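Local coordinates for DUTPase (Staphylococcus phage 11, PDB 4GV8), which hydrolyses dUTP to dUMP and pyrophosphate as a homotrimeric dUTPase of the jelly-roll fold, and is a moonlighting enzyme, at residues V35-Q40 with Y126-G131; K70-I75 with I92-I97. All blocks are in the same frame, centred on the assembly; numbering follows the deposited sequence.

Contact 1 (V35-Q40 with Y126-G131); sequences VVLEPQ and YQINEG
Val35 and Ile128 form an antiparallel hydrogen-bonded pair, joined by Val35 N to Ile128 O at 2.8 Å and by the return bond from Ile128 N to Val35 O. Two residues along strand 35-37, Leu37 and Tyr126 repeat the pattern: Leu37 N donates to Tyr126 O at 2.9 Å, while Tyr126 N returns a bond to Leu37 O. Leu37 O also accepts from Asn94 ND2, which gives this oxygen a second donor.

Val36 and Gln127, the non-hydrogen-bonded pair between them, point to the opposite face of the ribbon. Their side chains cross obliquely, and the CG2 methyl of Val36 lies 3.6 Å from Gln127 OE1. The Gln127 chain runs extended beyond CG, and its amide is held by NE2 donating to Asn129 OD1 at 2.8 Å. That bond lies in both amide planes and uses a lone pair of OD1, so it fixes the rotation of the Gln127 amide and leaves OE1 turned to the valine.

On the other face Val35 and Ile128 lie side by side, with Val35 CG1 4.2 Å from Ile128 CB. Leu37 CD2 meets the CD1 methyl of Ile128 diagonally, at 4.3 Å. Further out, Val35 rests on Ile45, and Leu37 on Ala43 and Ile92, so this apolar face packs against strands 42-46 and 89-94 of the larger sheet. A short antiparallel ribbon laid over a larger antiparallel sheet in this way belongs to the jelly-roll fold of trimeric dUTPases.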
loop_
_atom_site.group_PDB
_atom_site.type_symbol
_atom_site.label_atom_id
_atom_site.label_comp_id
_atom_site.label_asym_id
_atom_site.label_seq_id
_atom_site.Cartn_x
_atom_site.Cartn_y
_atom_site.Cartn_z
ATOM N N VAL B 35 13.577 5.284 17.925
ATOM C CA VAL B 35 13.810 6.428 17.060
ATOM C C VAL B 35 12.644 7.429 17.139
ATOM O O VAL B 35 11.456 7.046 17.183
ATOM C CB VAL B 35 14.126 5.976 15.602
ATOM C CG1 VAL B 35 12.990 5.191 15.014
ATOM C CG2 VAL B 35 14.479 7.158 14.692
ATOM N N VAL B 36 13.018 8.715 17.220
ATOM C CA VAL B 36 12.092 9.831 17.139
ATOM C C VAL B 36 11.872 10.144 15.657
ATOM O O VAL B 36 12.817 10.190 14.887
ATOM C CB VAL B 36 12.636 11.079 17.903
ATOM C CG1 VAL B 36 11.718 12.274 17.703
ATOM C CG2 VAL B 36 12.729 10.747 19.389
ATOM N N LEU B 37 10.620 10.309 15.267
ATOM C CA LEU B 37 10.254 10.603 13.887
ATOM C C LEU B 37 9.243 11.773 13.859
ATOM O O LEU B 37 8.081 11.642 14.273
ATOM C CB LEU B 37 9.696 9.330 13.218
ATOM C CG LEU B 37 9.777 9.209 11.679
ATOM C CD1 LEU B 37 11.255 9.236 11.220
ATOM C CD2 LEU B 37 9.058 7.928 11.221
ATOM N N GLU B 38 9.703 12.916 13.361
ATOM C CA GLU B 38 8.920 14.144 13.383
ATOM C C GLU B 38 8.134 14.272 12.069
ATOM O O GLU B 38 8.409 13.554 11.104
ATOM C CB GLU B 38 9.875 15.325 13.612
ATOM C CG GLU B 38 10.709 15.169 14.888
ATOM C CD GLU B 38 10.835 16.438 15.740
ATOM O OE1 GLU B 38 10.424 17.527 15.282
ATOM O OE2 GLU B 38 11.355 16.321 16.893
ATOM N N PRO B 39 7.128 15.164 12.030
ATOM C CA PRO B 39 6.316 15.286 10.814
ATOM C C PRO B 39 7.137 15.399 9.544
ATOM O O PRO B 39 8.148 16.154 9.461
ATOM C CB PRO B 39 5.502 16.549 11.051
ATOM C CG PRO B 39 5.397 16.651 12.549
ATOM C CD PRO B 39 6.640 16.049 13.109
ATOM N N GLN B 40 6.706 14.581 8.591
ATOM C CA GLN B 40 7.240 14.491 7.251
ATOM C C GLN B 40 8.552 13.694 7.149
ATOM O O GLN B 40 9.032 13.500 6.040
ATOM C CB GLN B 40 7.315 15.876 6.605
ATOM C CG GLN B 40 5.949 16.447 6.266
ATOM C CD GLN B 40 5.140 15.453 5.447
ATOM O OE1 GLN B 40 5.458 15.199 4.294
ATOM N NE2 GLN B 40 4.092 14.881 6.047
ATOM N N TYR B 126 6.431 11.423 16.771
ATOM C CA TYR B 126 6.270 10.077 17.377
ATOM C C TYR B 126 7.606 9.567 17.903
ATOM O O TYR B 126 8.672 9.856 17.325
ATOM C CB TYR B 126 5.743 9.050 16.346
ATOM C CG TYR B 126 4.284 9.285 16.037
ATOM C CD1 TYR B 126 3.295 8.565 16.699
ATOM C CD2 TYR B 126 3.922 10.234 15.160
ATOM C CE1 TYR B 126 1.969 8.773 16.454
ATOM C CE2 TYR B 126 2.596 10.506 14.907
ATOM C CZ TYR B 126 1.616 9.781 15.565
ATOM O OH TYR B 126 0.306 10.016 15.283
ATOM N N GLN B 127 7.563 8.826 19.011
ATOM C CA GLN B 127 8.705 8.005 19.379
ATOM C C GLN B 127 8.340 6.498 19.247
ATOM O O GLN B 127 7.373 5.993 19.835
ATOM C CB GLN B 127 9.235 8.321 20.768
ATOM C CG GLN B 127 10.582 7.617 21.023
ATOM C CD GLN B 127 11.195 8.115 22.278
ATOM O OE1 GLN B 127 11.440 9.307 22.396
ATOM N NE2 GLN B 127 11.372 7.225 23.269
ATOM N N ILE B 128 9.062 5.850 18.352
ATOM C CA ILE B 128 8.992 4.411 18.146
ATOM C C ILE B 128 10.068 3.866 19.105
ATOM O O ILE B 128 11.212 4.357 19.157
ATOM C CB ILE B 128 9.360 4.049 16.678
ATOM C CG1 ILE B 128 8.298 4.604 15.725
ATOM C CG2 ILE B 128 9.594 2.546 16.483
ATOM C CD1 ILE B 128 8.867 4.958 14.379
ATOM N N ASN B 129 9.665 2.910 19.894
ATOM C CA ASN B 129 10.521 2.324 20.909
ATOM C C ASN B 129 10.844 0.921 20.532
ATOM O O ASN B 129 10.009 0.179 19.970
ATOM C CB ASN B 129 9.842 2.383 22.269
ATOM C CG ASN B 129 9.645 3.806 22.720
ATOM O OD1 ASN B 129 10.602 4.581 22.780
ATOM N ND2 ASN B 129 8.409 4.186 22.936
ATOM N N GLU B 130 12.096 0.590 20.792
ATOM C CA GLU B 130 12.582 -0.772 20.754
ATOM C C GLU B 130 11.482 -1.632 21.390
ATOM O O GLU B 130 10.997 -1.288 22.463
ATOM C CB GLU B 130 13.911 -0.808 21.558
ATOM C CG GLU B 130 14.806 -2.025 21.349
ATOM C CD GLU B 130 14.277 -3.266 22.027
ATOM O OE1 GLU B 130 13.738 -3.142 23.149
ATOM O OE2 GLU B 130 14.397 -4.364 21.438
ATOM N N GLY B 131 11.011 -2.688 20.711
ATOM C CA GLY B 131 9.988 -3.598 21.292
ATOM C C GLY B 131 8.577 -3.339 20.764
ATOM O O GLY B 131 7.679 -4.172 20.926
#

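Contact 2 (K70-I75 with I92-I97); sequences KTHLVI and IKNDAI. With MG (magnesium ion), chain H.
His72 packs its side chain against Asn94 and Ala96. Its CB makes a close contact with Asn94 OD1 at 3.3 Å, and with CG anti to the carbonyl carbon (chi1 -70°) the ring starts out beside the Ala96 methyl. Ala96 CB sits over one face of the ring in a CH-pi contact, 3.6 Å from the centroid. CG and CD2 come nearest to this methyl; ND1, on the other side of CG, has Ala96 CA at 3.9 Å. Toward the tip, NE2 and CE1 lie 3.9 Å and 4.2 Å from Ala96 CB.

The same Asn94 OD1 accepts the N-H of Ala96, closing an Asx turn, while Asn94 ND2 is bound by Gly124 O. His72 O takes the N-H of Asp95, and the ladder continues as Val74 N donates to Lys93 O. On the face carrying Leu73, Ile75 and Ile92, Ile92 CD1 lies 3.8 Å from Ile75 CG1.

Asp95 carries its carboxylate to the magnesium ion, with OD2 at 2.5 Å; OD2 also accepts from Lys93 NZ of the third subunit. Lys93 NZ meets Asp95 OD1 from above the carboxylate plane at 3.1 Å and also forms a salt bridge with Asp95 of the second subunit. Asp95 of both neighbouring subunits binds the same metal. The chemistry therefore implies a site shared by three subunits, where magnesium and lysines probably offset the repulsion among the gathered carboxylates.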
loop_
_atom_site.group_PDB
_atom_site.type_symbol
_atom_site.label_atom_id
_atom_site.label_comp_id
_atom_site.label_asym_id
_atom_site.label_seq_id
_atom_site.Cartn_x
_atom_site.Cartn_y
_atom_site.Cartn_z
ATOM N N LYS B 70 -4.664 4.983 13.539
ATOM C CA LYS B 70 -4.650 5.830 14.707
ATOM C C LYS B 70 -3.465 6.778 14.717
ATOM O O LYS B 70 -3.404 7.654 15.551
ATOM C CB LYS B 70 -4.615 4.960 15.980
ATOM C CG LYS B 70 -5.896 4.205 16.352
ATOM C CD LYS B 70 -5.596 3.256 17.564
ATOM C CE LYS B 70 -6.819 2.549 18.171
ATOM N N THR B 71 -2.513 6.621 13.817
ATOM C CA THR B 71 -1.347 7.478 13.838
ATOM C C THR B 71 -1.041 7.982 12.426
ATOM O O THR B 71 -1.665 7.578 11.435
ATOM C CB THR B 71 -0.092 6.741 14.447
ATOM O OG1 THR B 71 0.365 5.798 13.505
ATOM C CG2 THR B 71 -0.405 6.031 15.838
ATOM N N HIS B 72 -0.049 8.841 12.333
ATOM C CA HIS B 72 0.434 9.311 11.018
ATOM C C HIS B 72 1.521 8.488 10.460
ATOM O O HIS B 72 2.134 8.881 9.446
ATOM C CB HIS B 72 0.912 10.751 11.177
ATOM C CG HIS B 72 -0.216 11.692 11.405
ATOM N ND1 HIS B 72 -1.137 11.957 10.443
ATOM C CD2 HIS B 72 -0.606 12.394 12.549
ATOM C CE1 HIS B 72 -2.018 12.837 10.927
ATOM N NE2 HIS B 72 -1.702 13.096 12.226
ATOM N N LEU B 73 1.812 7.372 11.133
ATOM C CA LEU B 73 2.902 6.491 10.740
ATOM C C LEU B 73 2.452 5.585 9.613
ATOM O O LEU B 73 1.591 4.719 9.815
ATOM C CB LEU B 73 3.367 5.689 11.921
ATOM C CG LEU B 73 4.004 6.454 13.083
ATOM C CD1 LEU B 73 4.277 5.436 14.185
ATOM C CD2 LEU B 73 5.279 7.225 12.684
ATOM N N VAL B 74 3.014 5.837 8.423
ATOM C CA VAL B 74 2.658 5.166 7.165
ATOM C C VAL B 74 3.836 4.248 6.839
ATOM O O VAL B 74 4.970 4.689 6.635
ATOM C CB VAL B 74 2.418 6.157 5.974
ATOM C CG1 VAL B 74 2.065 5.423 4.662
ATOM C CG2 VAL B 74 1.341 7.205 6.294
ATOM N N ILE B 75 3.543 2.953 6.763
ATOM C CA ILE B 75 4.459 1.960 6.335
ATOM C C ILE B 75 4.145 1.566 4.883
ATOM O O ILE B 75 3.014 1.127 4.580
ATOM C CB ILE B 75 4.429 0.689 7.259
ATOM C CG1 ILE B 75 4.851 1.082 8.707
ATOM C CG2 ILE B 75 5.242 -0.477 6.635
ATOM C CD1 ILE B 75 4.546 0.042 9.779
ATOM N N ILE B 92 9.082 3.472 6.701
ATOM C CA ILE B 92 8.127 4.335 7.451
ATOM C C ILE B 92 8.313 5.813 7.130
ATOM O O ILE B 92 9.395 6.221 6.732
ATOM C CB ILE B 92 8.188 4.024 8.963
ATOM C CG1 ILE B 92 6.835 4.230 9.626
ATOM C CG2 ILE B 92 9.307 4.759 9.719
ATOM C CD1 ILE B 92 6.771 3.506 10.945
ATOM N N LYS B 93 7.203 6.566 7.176
ATOM C CA LYS B 93 7.139 8.009 7.095
ATOM C C LYS B 93 6.153 8.486 8.184
ATOM O O LYS B 93 5.099 7.863 8.411
ATOM C CB LYS B 93 6.615 8.467 5.730
ATOM C CG LYS B 93 6.428 9.976 5.658
ATOM C CD LYS B 93 6.141 10.447 4.261
ATOM C CE LYS B 93 6.015 11.961 4.214
ATOM N NZ LYS B 93 5.460 12.531 2.953
ATOM N N ASN B 94 6.478 9.581 8.856
ATOM C CA ASN B 94 5.473 10.317 9.608
ATOM C C ASN B 94 4.857 11.285 8.625
ATOM O O ASN B 94 5.514 12.284 8.253
ATOM C CB ASN B 94 6.125 11.022 10.798
ATOM C CG ASN B 94 5.130 11.777 11.662
ATOM O OD1 ASN B 94 3.992 11.926 11.263
ATOM N ND2 ASN B 94 5.604 12.356 12.813
ATOM N N ASP B 95 3.632 10.981 8.160
ATOM C CA ASP B 95 2.958 11.838 7.164
ATOM C C ASP B 95 2.093 12.998 7.765
ATOM O O ASP B 95 1.306 13.659 7.039
ATOM C CB ASP B 95 2.131 11.027 6.153
ATOM C CG ASP B 95 1.940 11.789 4.887
ATOM O OD1 ASP B 95 2.845 12.614 4.589
ATOM O OD2 ASP B 95 0.932 11.630 4.199
ATOM N N ALA B 96 2.250 13.264 9.069
ATOM C CA ALA B 96 1.679 14.496 9.661
ATOM C C ALA B 96 2.352 15.706 9.031
ATOM O O ALA B 96 3.520 15.644 8.582
ATOM C CB ALA B 96 1.798 14.541 11.190
ATOM N N ILE B 97 1.562 16.779 8.905
ATOM C CA ILE B 97 2.022 18.051 8.361
ATOM C C ILE B 97 2.843 18.740 9.466
ATOM O O ILE B 97 2.542 18.613 10.664
ATOM C CB ILE B 97 0.842 18.968 7.877
ATOM C CG1 ILE B 97 0.200 18.420 6.609
ATOM C CG2 ILE B 97 1.327 20.385 7.570
ATOM C CD1 ILE B 97 1.175 18.122 5.497
HETATM MG MG MG H . 1.280 13.439 2.572
HETATM O O HOH W 1 1.003 14.809 4.549
HETATM O O HOH W 2 3.260 14.960 2.489
HETATM O O HOH W 3 0.156 15.503 1.557
#

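Contact 1 and contact 2 have centres about 10 Å apart, and contact 2 is nested inside the chain loop that contact 1 closes. Gln40 joins them: its backbone N lies 2.6 Å from Asn94 O, its NE2 lies 2.7 Å from Ala96 O, and its OE1 accepts from Lys93 NZ. Tyr126 OH accepts from His72 N. Gln40 NE2 also bonds Asp95 OD1, so Gln40 supplies a second-shell partner to the magnesium ligand Asp95. A bound nucleotide analogue comes within about 6 Å of the Ile75 side chain in contact 2, and one lies about 13 Å from the Leu37 side chain in contact 1.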